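Local coordinates for isomaltodextranase (Arthrobacter globiformis, PDB 5AWO), which hydrolyses (1->6)-alpha-D-glucosidic linkages in polysaccharides, releasing successive isomaltose units from the non-reducing chain ends, at residues A[28-34]-A[549-553]; A[203-207]-A[216-220]; A[374-379]-A[391-397]; A[411-417]-A[454-459]; A[554-558]-A[579-583]. All blocks are in the same frame, centred on the assembly; numbering follows the deposited sequence.

Interaction 1: residues A[28-34]-A[549-553]; sequences NSVFTRS and EKADR
The guanidinium of R33 lies with one face over the aliphatic stem of R553 (NE to R553 CG 3.5 Å), while NE and NH2 reach into the 549-553 segment. R33 belongs to helix 30-34, N-capped by S29, whose OG accepts a weak bond from F31 N (3.0 Å) and hydrogen-bonds to D262, the probable proton donor. N28 has left-handed backbone angles (58/43°). K550-R553 form a type I turn; V30 lies nearest D552 (CA-CA 5.2 Å) and R33 nearest A551 (5.6 Å). With chi1 m, chi2 t and chi3 p, R33 donates from NE to A551 O (2.8 Å), from NH2 to K550 O (3.0 Å) and from NH1 to N28 OD1 (2.9 Å), and NH2 pairs with E549 OE1 (2.9 Å). One water links N28 ND2 to that carboxylate. R553 NH1 bonds weakly to N28 O (3.2 Å) and forms a salt bridge with E239. Two carbonyls and a carboxylate thus hold R33, making this junction of catalytic and carbohydrate-binding modules predominantly polar.

Interaction 2: residues A[203-207]-A[216-220]; sequences LSWYE and QVNAP
Leaving the short strand 215-216, the chain runs as an irregular segment, extended from N218 onward, past one side of helix 203-208, whose first turn closes with E207 N to L203 O (2.9 Å). After Q216, V217 (phi/psi -112/-33°, chi1 m) directs its side chain toward the helix and sets CG2 on the indole of W205: the methyl is 3.5 Å from W205 CD2 and 3.7 Å from the centroid of the five-membered ring, 23° off its normal, a CH-pi contact over the face. W205 takes chi1 m and chi2 23°, and its NE1 is satisfied by D211. N218 comes next, almost fully extended (-162/-176°) with chi1 p; its CA lies 6.9 Å from that of W205, and its side-chain amide fits beside the W205 main-chain carbonyl at the helix surface. A219 (-62/142°) carries the chain on along the helix with little contact of its own. At P220 (-74/156°) the backbone closes in, CA 5.6 Å from E207 CA and 4.0 Å from E207 O. Beyond it H221 stacks on Y206 and bonds to its carbonyl, and E207 is paired with R223 at the start of helix 223-237. Both segments belong to the long connection that follows strand 197-200 of the TIM barrel, just beyond the probable nucleophile D201, which comes immediately after that strand's C-terminal end.

Interaction 3: residues A[374-379]-A[391-397]; sequences GKPLYR and RDTERWA
At the margin of the seven-stranded antiparallel sheet in the C-terminal beta-sandwich domain, strand 375-378 is flanked by two strands of one segment, 391-392 and 395-397, which a type I turn from D392 to R395 joins around a corner. K375 and A397 form a hydrogen-bonded pair, with K375 N to A397 O 2.9 Å and A397 N to K375 O 3.0 Å. The non-hydrogen-bonded pair P376-W396 follows (CA-CA 4.3 Å). L377 then serves both neighbours, its N donating to R395 O (2.9 Å) and its O accepting from D392 N (2.9 Å), and Y378 faces R391 in another non-hydrogen-bonded pair (CA-CA 4.4 Å). The axes of 375-378 and 395-397 approach to 4.6 Å at 115°, so the strands splay strongly. P376, W396, Y378 and R391 share one face: P376 CD sits 3.8 Å from the W396 six-membered ring centroid, and R391 CD 3.9 Å from that of Y378, both CH-pi contacts. Helix 295-302 covers this face, its T300 accepting from R391. At the corner, D392 OD1 takes E394 N (2.9 Å) in an Asx turn, and D392 OD2 forms a salt bridge with R395 NE (2.8 Å) and a long, purely electrostatic one with R379 NH1 (3.7 Å), without a directed N-H. Barrel helix against sandwich sheet is the two-domain packing of GH27 enzymes.

Interaction 4: residues A[411-417]-A[454-459]; sequences NRSDTET and ALAPHA
In the C-terminal beta sandwich, residues 411-417, an irregular connection between strands 405-410 and 418-423, wrap around the end of strand 450-455 and the type II turn A456-A459 that follows it. Closest CA pairs are R412-H458 (5.1 Å), D414-P457 (5.2 Å) and T417-A456 (4.5 Å). N411 N donates to A459 O (3.0 Å), and H458 N bonds weakly to N411 O (2.8 Å); H458 has the positive phi (71/4°) expected at the third position of this turn. The N411 side chain (chi1 t) points toward the turn: ND2 donates to L455 O (2.9 Å) and to E416 O (2.8 Å), while OD1 receives S413 N (2.9 Å) in an Asx turn. S413 OG in turn accepts T415 N (3.1 Å) and E416 N (2.9 Å), shaping the bend as an ST turn and ST motif. P457 packs against carbonyls, its CB 3.3 Å from S413 O and its CG 3.4 Å from T415 O. The imidazole of H458 (chi1 m) stacks on W275 and uses ND1 for E328, both outside the sandwich; at the other side of the ring, H458 NE2 donates almost linearly to D414 OD1 at 2.7 Å.

Interaction 5: residues A[554-558]-A[579-583]; sequences STVDG and TITLD
Two side-chain-to-backbone hydrogen bonds carry this contact, one joining D557 to T581 N and one T581 to V556 O. D557 adopts chi1 t (-158°) with its carboxylate nearly eclipsed (chi2 -4°), which lays OD2 2.9 Å from T581 N in an almost straight hydrogen bond (169°); OD1 turns back to accept a weak bond from G558 N (2.6 Å). T581 answers with chi1 p (56°), placing OG1 2.9 Å from V556 O, to which it donates. The CA atoms of D557 and T581 are 5.6 Å apart, the nearest pair. V556 (chi1 t) points toward the strand near L582 and D583, and D557 OD2 also touches I580 CG1 (3.6 Å). I580 (t, t) and L582 (m, t) reach residues of strands 526-535 and 601-609. On the first segment, V556 (-100/-41°) and D557 (-148/159°) both face A548 of strand 542-549, a classic beta bulge that turns the chain at a corner; G558 follows at positive phi (73/-162°). Strands 555-564 and 574-582 belong to different sheets of the carbohydrate-binding module. I580 and L582 make their backbone bonds to strand 526-535, whereas the NH of the intervening T581 faces the other way, so the D557 carboxylate supplies an acceptor at this edge and, together with the T581 hydroxyl, joins the two sheets without ladder pairing.

Interactions 1 and 5 are neighbours in the carbohydrate-binding module, 14 Å between centres; segments 549-553 and 554-558 are consecutive, and E549 and K550 pack on V556. Interaction 1 ties that module to the catalytic barrel, bringing together residues 515 apart, with interactions 2, 3 and 4 between them. Interaction 2 lies in the barrel, its centre about 32 Å from that of interaction 1. Interactions 3 and 4, centres 17 Å apart, follow in the beta sandwich and touch where E394 and T393 meet R412. Interactions 4 and 5 are farthest apart, centres about 46 Å. Interactions 2 to 5 thus lie within or at the borders of single modules, while the R33-centred junction links the last to the first.

Interaction 1: residues A[28-34]-A[549-553]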
# COMPACT_ATOMS: atom_id res chain seq x y z
N ASN A 28 10.42 3.31 -1.39
CA ASN A 28 10.22 4.62 -2.00
C ASN A 28 10.19 4.57 -3.51
O ASN A 28 10.78 5.44 -4.21
CB ASN A 28 11.36 5.54 -1.48
CG ASN A 28 11.20 6.99 -1.85
OD1 ASN A 28 10.12 7.59 -1.79
ND2 ASN A 28 12.33 7.61 -2.21
N SER A 29 9.50 3.58 -4.05
CA SER A 29 9.44 3.38 -5.49
C SER A 29 8.41 4.30 -6.17
O SER A 29 7.55 4.88 -5.53
CB SER A 29 9.09 1.94 -5.82
OG SER A 29 7.67 1.77 -5.79
N VAL A 30 8.48 4.36 -7.50
CA VAL A 30 7.52 5.10 -8.28
C VAL A 30 6.09 4.60 -8.01
O VAL A 30 5.13 5.36 -8.10
CB VAL A 30 7.89 5.03 -9.79
CG1 VAL A 30 7.89 3.61 -10.33
CG2 VAL A 30 7.03 5.96 -10.61
N PHE A 31 5.94 3.31 -7.68
CA PHE A 31 4.61 2.78 -7.41
C PHE A 31 3.97 3.41 -6.18
O PHE A 31 2.83 3.91 -6.25
CB PHE A 31 4.65 1.27 -7.24
CG PHE A 31 4.99 0.55 -8.51
CD1 PHE A 31 4.03 0.31 -9.48
CD2 PHE A 31 6.28 0.12 -8.73
CE1 PHE A 31 4.36 -0.33 -10.66
CE2 PHE A 31 6.61 -0.54 -9.89
CZ PHE A 31 5.65 -0.76 -10.86
N THR A 32 4.66 3.43 -5.05
CA THR A 32 4.06 4.00 -3.86
C THR A 32 4.05 5.52 -3.91
O THR A 32 3.23 6.16 -3.24
CB THR A 32 4.75 3.56 -2.57
OG1 THR A 32 6.13 3.96 -2.61
CG2 THR A 32 4.64 2.05 -2.38
N ARG A 33 4.97 6.13 -4.66
CA ARG A 33 4.97 7.58 -4.78
C ARG A 33 3.90 8.14 -5.69
O ARG A 33 3.49 9.29 -5.54
CB ARG A 33 6.35 8.03 -5.26
CG ARG A 33 7.46 7.74 -4.27
CD ARG A 33 8.85 7.95 -4.86
NE ARG A 33 9.05 9.34 -5.28
CZ ARG A 33 9.41 10.32 -4.46
NH1 ARG A 33 9.64 10.12 -3.17
NH2 ARG A 33 9.50 11.55 -4.94
N SER A 34 3.46 7.34 -6.67
CA SER A 34 2.57 7.83 -7.72
C SER A 34 1.08 7.75 -7.38
O SER A 34 0.28 8.34 -8.11
CB SER A 34 2.79 7.10 -9.05
OG SER A 34 4.10 7.33 -9.54
N GLU A 549 10.29 16.75 -5.48
CA GLU A 549 10.74 15.72 -6.39
C GLU A 549 9.60 15.30 -7.32
O GLU A 549 8.40 15.43 -6.96
CB GLU A 549 11.19 14.47 -5.63
CG GLU A 549 12.44 14.67 -4.78
CD GLU A 549 12.86 13.45 -3.98
OE1 GLU A 549 12.09 12.45 -3.94
OE2 GLU A 549 13.95 13.47 -3.36
N LYS A 550 9.97 14.76 -8.47
CA LYS A 550 9.00 14.12 -9.35
C LYS A 550 8.68 12.76 -8.73
O LYS A 550 9.35 12.33 -7.79
CB LYS A 550 9.55 13.91 -10.75
CG LYS A 550 10.02 15.18 -11.45
CD LYS A 550 10.57 14.85 -12.82
CE LYS A 550 9.48 14.69 -13.87
NZ LYS A 550 8.83 15.98 -14.23
N ALA A 551 7.68 12.09 -9.28
CA ALA A 551 7.30 10.75 -8.78
C ALA A 551 8.45 9.76 -8.87
O ALA A 551 8.59 8.88 -8.01
CB ALA A 551 6.08 10.23 -9.51
N ASP A 552 9.34 9.92 -9.87
CA ASP A 552 10.51 9.04 -10.02
C ASP A 552 11.71 9.39 -9.11
O ASP A 552 12.79 8.80 -9.26
CB ASP A 552 10.94 8.93 -11.50
CG ASP A 552 11.80 10.09 -11.96
OD1 ASP A 552 11.83 11.13 -11.27
OD2 ASP A 552 12.44 9.89 -13.03
N ARG A 553 11.50 10.33 -8.20
CA ARG A 553 12.48 10.81 -7.19
C ARG A 553 13.42 11.90 -7.72
O ARG A 553 14.16 12.46 -6.91
CB ARG A 553 13.31 9.69 -6.55
CG ARG A 553 12.50 8.67 -5.76
CD ARG A 553 13.38 7.51 -5.33
NE ARG A 553 13.92 6.85 -6.50
CZ ARG A 553 13.20 6.15 -7.37
NH1 ARG A 553 11.89 5.97 -7.19
NH2 ARG A 553 13.81 5.60 -8.41
O HOH W 1 13.04 10.37 -2.35
O HOH W 2 9.94 12.65 -1.49

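Interaction 2: residues A[203-207]-A[216-220]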
# COMPACT_ATOMS: atom_id res chain seq x y z
N LEU A 203 5.61 -15.32 3.25
CA LEU A 203 6.81 -14.68 3.78
C LEU A 203 7.11 -15.08 5.22
O LEU A 203 8.24 -15.40 5.58
CB LEU A 203 6.66 -13.16 3.66
CG LEU A 203 6.77 -12.65 2.24
CD1 LEU A 203 6.28 -11.21 2.18
CD2 LEU A 203 8.19 -12.77 1.73
N SER A 204 6.08 -15.07 6.06
CA SER A 204 6.22 -15.37 7.47
C SER A 204 6.63 -16.81 7.68
O SER A 204 7.40 -17.13 8.59
CB SER A 204 4.91 -15.05 8.21
OG SER A 204 3.77 -15.69 7.63
N TRP A 205 6.14 -17.69 6.81
CA TRP A 205 6.54 -19.10 6.90
C TRP A 205 8.03 -19.30 6.59
O TRP A 205 8.71 -20.06 7.30
CB TRP A 205 5.68 -19.98 6.01
CG TRP A 205 4.24 -20.09 6.42
CD1 TRP A 205 3.51 -19.22 7.18
CD2 TRP A 205 3.34 -21.16 6.07
NE1 TRP A 205 2.23 -19.69 7.32
CE2 TRP A 205 2.09 -20.86 6.65
CE3 TRP A 205 3.47 -22.34 5.33
CZ2 TRP A 205 0.98 -21.71 6.51
CZ3 TRP A 205 2.37 -23.18 5.19
CH2 TRP A 205 1.14 -22.86 5.78
N TYR A 206 8.54 -18.62 5.58
CA TYR A 206 10.02 -18.54 5.39
C TYR A 206 10.73 -17.99 6.63
O TYR A 206 11.69 -18.58 7.13
CB TYR A 206 10.37 -17.69 4.16
CG TYR A 206 11.85 -17.45 4.05
CD1 TYR A 206 12.68 -18.42 3.50
CD2 TYR A 206 12.43 -16.29 4.52
CE1 TYR A 206 14.05 -18.22 3.44
CE2 TYR A 206 13.79 -16.09 4.46
CZ TYR A 206 14.60 -17.07 3.92
OH TYR A 206 15.97 -16.82 3.88
N GLU A 207 10.28 -16.85 7.12
CA GLU A 207 11.02 -16.11 8.17
C GLU A 207 11.19 -16.90 9.46
O GLU A 207 12.33 -17.07 9.95
CB GLU A 207 10.35 -14.76 8.45
CG GLU A 207 11.11 -13.94 9.49
CD GLU A 207 10.64 -12.52 9.66
OE1 GLU A 207 9.50 -12.17 9.26
OE2 GLU A 207 11.43 -11.73 10.25
N GLN A 216 3.78 -24.94 14.03
CA GLN A 216 5.02 -24.99 13.27
C GLN A 216 4.71 -25.53 11.90
O GLN A 216 4.07 -26.59 11.74
CB GLN A 216 6.06 -25.94 13.91
CG GLN A 216 6.34 -25.70 15.37
CD GLN A 216 6.98 -24.37 15.64
OE1 GLN A 216 7.69 -23.82 14.78
NE2 GLN A 216 6.79 -23.85 16.85
N VAL A 217 5.13 -24.81 10.87
CA VAL A 217 4.84 -25.25 9.52
C VAL A 217 6.07 -25.69 8.73
O VAL A 217 5.97 -26.54 7.86
CB VAL A 217 4.07 -24.17 8.73
CG1 VAL A 217 2.67 -24.04 9.31
CG2 VAL A 217 4.80 -22.84 8.73
N ASN A 218 7.22 -25.06 8.99
CA ASN A 218 8.49 -25.50 8.39
C ASN A 218 9.68 -24.94 9.16
O ASN A 218 9.50 -24.32 10.21
CB ASN A 218 8.52 -25.19 6.88
CG ASN A 218 8.40 -23.72 6.53
OD1 ASN A 218 9.17 -22.86 7.01
ND2 ASN A 218 7.47 -23.43 5.66
N ALA A 219 10.89 -25.18 8.67
CA ALA A 219 12.07 -24.62 9.30
C ALA A 219 12.06 -23.10 9.28
O ALA A 219 11.64 -22.51 8.28
CB ALA A 219 13.33 -25.12 8.60
N PRO A 220 12.53 -22.44 10.35
CA PRO A 220 12.76 -21.01 10.32
C PRO A 220 14.01 -20.67 9.50
O PRO A 220 14.93 -21.50 9.41
CB PRO A 220 12.96 -20.66 11.79
CG PRO A 220 13.62 -21.88 12.34
CD PRO A 220 13.00 -23.03 11.63

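Interaction 3: residues A[374-379]-A[391-397]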
# COMPACT_ATOMS: atom_id res chain seq x y z
N GLY A 374 -6.35 7.29 2.03
CA GLY A 374 -6.97 7.82 3.24
C GLY A 374 -6.29 7.31 4.49
O GLY A 374 -5.56 6.30 4.46
N LYS A 375 -6.52 8.06 5.57
CA LYS A 375 -6.27 7.61 6.92
C LYS A 375 -7.59 7.55 7.66
O LYS A 375 -8.49 8.32 7.38
CB LYS A 375 -5.28 8.53 7.66
CG LYS A 375 -3.81 8.16 7.40
CD LYS A 375 -2.82 9.13 8.05
CE LYS A 375 -1.39 8.59 8.12
NZ LYS A 375 -0.79 8.39 6.78
N PRO A 376 -7.69 6.63 8.63
CA PRO A 376 -8.80 6.69 9.57
C PRO A 376 -8.68 7.97 10.37
O PRO A 376 -7.56 8.51 10.48
CB PRO A 376 -8.56 5.48 10.49
CG PRO A 376 -7.05 5.38 10.51
CD PRO A 376 -6.61 5.75 9.12
N LEU A 377 -9.77 8.48 10.93
CA LEU A 377 -9.61 9.64 11.80
C LEU A 377 -8.79 9.25 13.04
O LEU A 377 -9.16 8.37 13.79
CB LEU A 377 -10.98 10.16 12.24
CG LEU A 377 -10.99 11.48 13.00
CD1 LEU A 377 -10.45 12.62 12.14
CD2 LEU A 377 -12.40 11.76 13.49
N TYR A 378 -7.66 9.91 13.24
CA TYR A 378 -6.85 9.66 14.43
C TYR A 378 -7.48 10.33 15.64
O TYR A 378 -7.94 11.48 15.53
CB TYR A 378 -5.39 10.12 14.23
CG TYR A 378 -4.54 9.06 13.56
CD1 TYR A 378 -4.88 8.55 12.31
CD2 TYR A 378 -3.43 8.53 14.19
CE1 TYR A 378 -4.11 7.58 11.69
CE2 TYR A 378 -2.66 7.54 13.57
CZ TYR A 378 -3.03 7.06 12.33
OH TYR A 378 -2.25 6.07 11.74
N ARG A 379 -7.54 9.59 16.73
CA ARG A 379 -8.16 10.00 18.00
C ARG A 379 -7.10 10.15 19.11
O ARG A 379 -7.32 10.89 20.08
CB ARG A 379 -9.29 9.04 18.38
CG ARG A 379 -10.37 8.99 17.29
CD ARG A 379 -11.63 8.24 17.67
NE ARG A 379 -11.47 6.79 17.72
CZ ARG A 379 -12.46 5.91 17.75
NH1 ARG A 379 -13.73 6.31 17.72
NH2 ARG A 379 -12.18 4.61 17.78
N ARG A 391 -7.81 5.24 16.87
CA ARG A 391 -8.14 5.55 15.49
C ARG A 391 -9.55 5.03 15.22
O ARG A 391 -9.99 4.07 15.84
CB ARG A 391 -7.14 4.93 14.50
CG ARG A 391 -5.68 5.26 14.80
CD ARG A 391 -4.73 4.45 13.95
NE ARG A 391 -3.37 4.57 14.46
CZ ARG A 391 -2.31 3.94 13.99
NH1 ARG A 391 -2.43 3.07 12.99
NH2 ARG A 391 -1.11 4.17 14.52
N ASP A 392 -10.26 5.71 14.31
CA ASP A 392 -11.66 5.38 14.02
C ASP A 392 -11.74 4.56 12.73
O ASP A 392 -11.57 5.10 11.64
CB ASP A 392 -12.46 6.66 13.89
CG ASP A 392 -13.95 6.43 13.93
OD1 ASP A 392 -14.41 5.32 13.53
OD2 ASP A 392 -14.69 7.35 14.35
N THR A 393 -12.06 3.28 12.87
CA THR A 393 -12.17 2.39 11.72
C THR A 393 -13.29 2.78 10.75
O THR A 393 -13.27 2.33 9.61
CB THR A 393 -12.42 0.91 12.11
OG1 THR A 393 -13.71 0.77 12.73
CG2 THR A 393 -11.33 0.38 13.01
N GLU A 394 -14.25 3.61 11.18
CA GLU A 394 -15.46 3.88 10.44
C GLU A 394 -15.52 5.24 9.75
O GLU A 394 -16.50 5.55 9.10
CB GLU A 394 -16.66 3.70 11.36
CG GLU A 394 -16.86 2.27 11.81
CD GLU A 394 -18.00 2.16 12.78
OE1 GLU A 394 -17.95 2.77 13.88
OE2 GLU A 394 -18.99 1.45 12.44
N ARG A 395 -14.49 6.07 9.92
CA ARG A 395 -14.45 7.37 9.26
C ARG A 395 -13.06 7.59 8.69
O ARG A 395 -12.06 7.62 9.45
CB ARG A 395 -14.80 8.49 10.25
CG ARG A 395 -16.23 8.38 10.76
CD ARG A 395 -16.63 9.56 11.65
NE ARG A 395 -15.93 9.45 12.92
CZ ARG A 395 -15.69 10.46 13.76
NH1 ARG A 395 -16.08 11.70 13.50
NH2 ARG A 395 -15.06 10.19 14.89
N TRP A 396 -13.00 7.79 7.38
CA TRP A 396 -11.74 7.85 6.62
C TRP A 396 -11.69 9.11 5.76
O TRP A 396 -12.71 9.54 5.23
CB TRP A 396 -11.64 6.64 5.68
CG TRP A 396 -11.28 5.38 6.41
CD1 TRP A 396 -12.08 4.63 7.23
CD2 TRP A 396 -10.00 4.75 6.41
NE1 TRP A 396 -11.37 3.58 7.74
CE2 TRP A 396 -10.08 3.64 7.27
CE3 TRP A 396 -8.79 5.04 5.78
CZ2 TRP A 396 -8.99 2.80 7.50
CZ3 TRP A 396 -7.71 4.22 6.01
CH2 TRP A 396 -7.82 3.11 6.87
N ALA A 397 -10.51 9.69 5.64
CA ALA A 397 -10.32 10.79 4.69
C ALA A 397 -8.90 10.81 4.17
O ALA A 397 -7.97 10.43 4.88
CB ALA A 397 -10.62 12.14 5.33

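Interaction 4: residues A[411-417]-A[454-459]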
# COMPACT_ATOMS: atom_id res chain seq x y z
N ASN A 411 -20.74 2.20 8.55
CA ASN A 411 -21.47 1.68 9.72
C ASN A 411 -21.31 0.19 9.84
O ASN A 411 -22.00 -0.58 9.16
CB ASN A 411 -22.95 2.06 9.68
CG ASN A 411 -23.70 1.50 10.88
OD1 ASN A 411 -23.09 1.08 11.87
ND2 ASN A 411 -25.01 1.50 10.80
N ARG A 412 -20.43 -0.22 10.76
CA ARG A 412 -20.14 -1.63 11.00
C ARG A 412 -21.10 -2.30 11.99
O ARG A 412 -20.96 -3.51 12.26
CB ARG A 412 -18.69 -1.77 11.44
CG ARG A 412 -17.68 -1.30 10.40
CD ARG A 412 -16.26 -1.30 10.93
NE ARG A 412 -15.81 -2.66 11.22
CZ ARG A 412 -14.93 -2.99 12.14
NH1 ARG A 412 -14.29 -2.08 12.86
NH2 ARG A 412 -14.71 -4.28 12.36
N SER A 413 -22.10 -1.58 12.53
CA SER A 413 -23.10 -2.24 13.34
C SER A 413 -23.86 -3.26 12.49
O SER A 413 -24.17 -3.01 11.31
CB SER A 413 -24.10 -1.23 13.88
OG SER A 413 -25.14 -1.89 14.61
N ASP A 414 -24.21 -4.41 13.08
CA ASP A 414 -25.05 -5.37 12.38
C ASP A 414 -26.55 -5.04 12.48
O ASP A 414 -27.35 -5.57 11.73
CB ASP A 414 -24.73 -6.78 12.88
CG ASP A 414 -23.22 -7.02 12.95
OD1 ASP A 414 -22.52 -6.83 11.93
OD2 ASP A 414 -22.71 -7.37 14.04
N THR A 415 -26.92 -4.14 13.37
CA THR A 415 -28.36 -3.94 13.65
C THR A 415 -28.83 -2.48 13.64
O THR A 415 -29.97 -2.18 13.19
CB THR A 415 -28.65 -4.56 15.00
OG1 THR A 415 -28.27 -5.93 14.95
CG2 THR A 415 -30.15 -4.50 15.34
N GLU A 416 -28.00 -1.57 14.09
CA GLU A 416 -28.45 -0.21 14.29
C GLU A 416 -28.10 0.68 13.12
O GLU A 416 -27.07 0.50 12.48
CB GLU A 416 -27.79 0.40 15.52
CG GLU A 416 -28.02 -0.38 16.80
CD GLU A 416 -29.48 -0.59 17.12
OE1 GLU A 416 -30.30 0.33 16.94
OE2 GLU A 416 -29.81 -1.70 17.59
N THR A 417 -28.96 1.66 12.86
CA THR A 417 -28.65 2.76 11.96
C THR A 417 -27.87 3.80 12.74
O THR A 417 -28.22 4.11 13.89
CB THR A 417 -29.96 3.31 11.38
OG1 THR A 417 -30.54 2.29 10.56
CG2 THR A 417 -29.72 4.55 10.55
N ALA A 454 -26.61 9.10 7.62
CA ALA A 454 -27.30 8.21 8.53
C ALA A 454 -27.33 6.87 7.84
O ALA A 454 -28.07 6.63 6.90
CB ALA A 454 -28.73 8.71 8.79
N LEU A 455 -26.46 5.97 8.30
CA LEU A 455 -26.16 4.76 7.58
C LEU A 455 -26.84 3.55 8.16
O LEU A 455 -26.74 3.28 9.36
CB LEU A 455 -24.66 4.53 7.63
CG LEU A 455 -23.79 5.57 6.92
CD1 LEU A 455 -22.33 5.42 7.27
CD2 LEU A 455 -23.99 5.45 5.43
N ALA A 456 -27.49 2.79 7.29
CA ALA A 456 -28.03 1.51 7.64
C ALA A 456 -26.91 0.55 8.05
O ALA A 456 -25.74 0.77 7.71
CB ALA A 456 -28.80 0.96 6.44
N PRO A 457 -27.25 -0.50 8.80
CA PRO A 457 -26.24 -1.49 9.15
C PRO A 457 -25.47 -2.00 7.93
O PRO A 457 -26.07 -2.39 6.93
CB PRO A 457 -27.06 -2.62 9.79
CG PRO A 457 -28.33 -2.00 10.20
CD PRO A 457 -28.59 -0.81 9.34
N HIS A 458 -24.15 -1.97 8.03
CA HIS A 458 -23.19 -2.41 6.99
C HIS A 458 -23.14 -1.46 5.80
O HIS A 458 -22.41 -1.78 4.84
CB HIS A 458 -23.49 -3.82 6.49
CG HIS A 458 -23.38 -4.88 7.55
ND1 HIS A 458 -23.51 -6.22 7.25
CD2 HIS A 458 -23.16 -4.80 8.88
CE1 HIS A 458 -23.35 -6.92 8.35
NE2 HIS A 458 -23.13 -6.10 9.35
N ALA A 459 -23.84 -0.33 5.82
CA ALA A 459 -23.82 0.60 4.69
C ALA A 459 -22.71 1.64 4.86
O ALA A 459 -22.19 1.82 5.97
CB ALA A 459 -25.15 1.31 4.58

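Interaction 5: residues A[554-558]-A[579-583]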
# COMPACT_ATOMS: atom_id res chain seq x y z
N SER A 554 13.33 12.23 -8.99
CA SER A 554 14.19 13.29 -9.56
C SER A 554 13.98 14.59 -8.79
O SER A 554 12.86 15.03 -8.56
CB SER A 554 13.85 13.53 -11.03
OG SER A 554 14.10 12.38 -11.86
N THR A 555 15.07 15.25 -8.39
CA THR A 555 14.98 16.46 -7.60
C THR A 555 14.46 17.70 -8.40
O THR A 555 14.99 18.00 -9.47
CB THR A 555 16.36 16.73 -6.97
OG1 THR A 555 16.69 15.65 -6.08
CG2 THR A 555 16.36 18.00 -6.21
N VAL A 556 13.42 18.35 -7.88
CA VAL A 556 12.82 19.60 -8.43
C VAL A 556 13.33 20.81 -7.63
O VAL A 556 13.57 21.90 -8.19
CB VAL A 556 11.24 19.61 -8.34
CG1 VAL A 556 10.63 20.92 -8.86
CG2 VAL A 556 10.65 18.47 -9.12
N ASP A 557 13.43 20.63 -6.31
CA ASP A 557 13.98 21.65 -5.43
C ASP A 557 14.69 21.03 -4.24
O ASP A 557 14.46 19.85 -3.89
CB ASP A 557 12.89 22.57 -4.93
CG ASP A 557 13.43 23.91 -4.45
OD1 ASP A 557 14.67 24.09 -4.44
OD2 ASP A 557 12.60 24.79 -4.12
N GLY A 558 15.57 21.82 -3.64
CA GLY A 558 16.24 21.44 -2.42
C GLY A 558 17.27 20.38 -2.70
O GLY A 558 17.65 20.21 -3.85
N THR A 579 9.63 29.73 -0.47
CA THR A 579 9.48 29.64 -1.90
C THR A 579 9.98 28.27 -2.30
O THR A 579 11.07 27.87 -1.90
CB THR A 579 10.34 30.71 -2.61
OG1 THR A 579 9.77 31.99 -2.39
CG2 THR A 579 10.41 30.45 -4.12
N ILE A 580 9.20 27.58 -3.11
CA ILE A 580 9.56 26.25 -3.54
C ILE A 580 9.36 26.18 -5.04
O ILE A 580 8.36 26.69 -5.56
CB ILE A 580 8.74 25.20 -2.75
CG1 ILE A 580 9.31 23.80 -2.95
CG2 ILE A 580 7.26 25.27 -3.11
CD1 ILE A 580 8.74 22.78 -1.98
N THR A 581 10.31 25.61 -5.76
CA THR A 581 10.17 25.41 -7.19
C THR A 581 9.41 24.10 -7.40
O THR A 581 9.97 23.04 -7.12
CB THR A 581 11.53 25.47 -7.96
OG1 THR A 581 12.49 24.53 -7.45
CG2 THR A 581 12.12 26.87 -7.83
N LEU A 582 8.15 24.21 -7.84
CA LEU A 582 7.29 23.05 -8.20
C LEU A 582 7.09 23.00 -9.71
O LEU A 582 7.02 24.04 -10.38
CB LEU A 582 5.91 23.12 -7.51
CG LEU A 582 5.89 23.31 -6.00
CD1 LEU A 582 4.47 23.58 -5.53
CD2 LEU A 582 6.50 22.12 -5.28
N ASP A 583 7.00 21.79 -10.27
CA ASP A 583 6.82 21.60 -11.70
C ASP A 583 5.34 21.36 -11.97
O ASP A 583 4.58 21.10 -11.04
CB ASP A 583 7.70 20.45 -12.24
CG ASP A 583 9.18 20.85 -12.45
OD1 ASP A 583 9.49 22.05 -12.36
OD2 ASP A 583 10.07 19.98 -12.75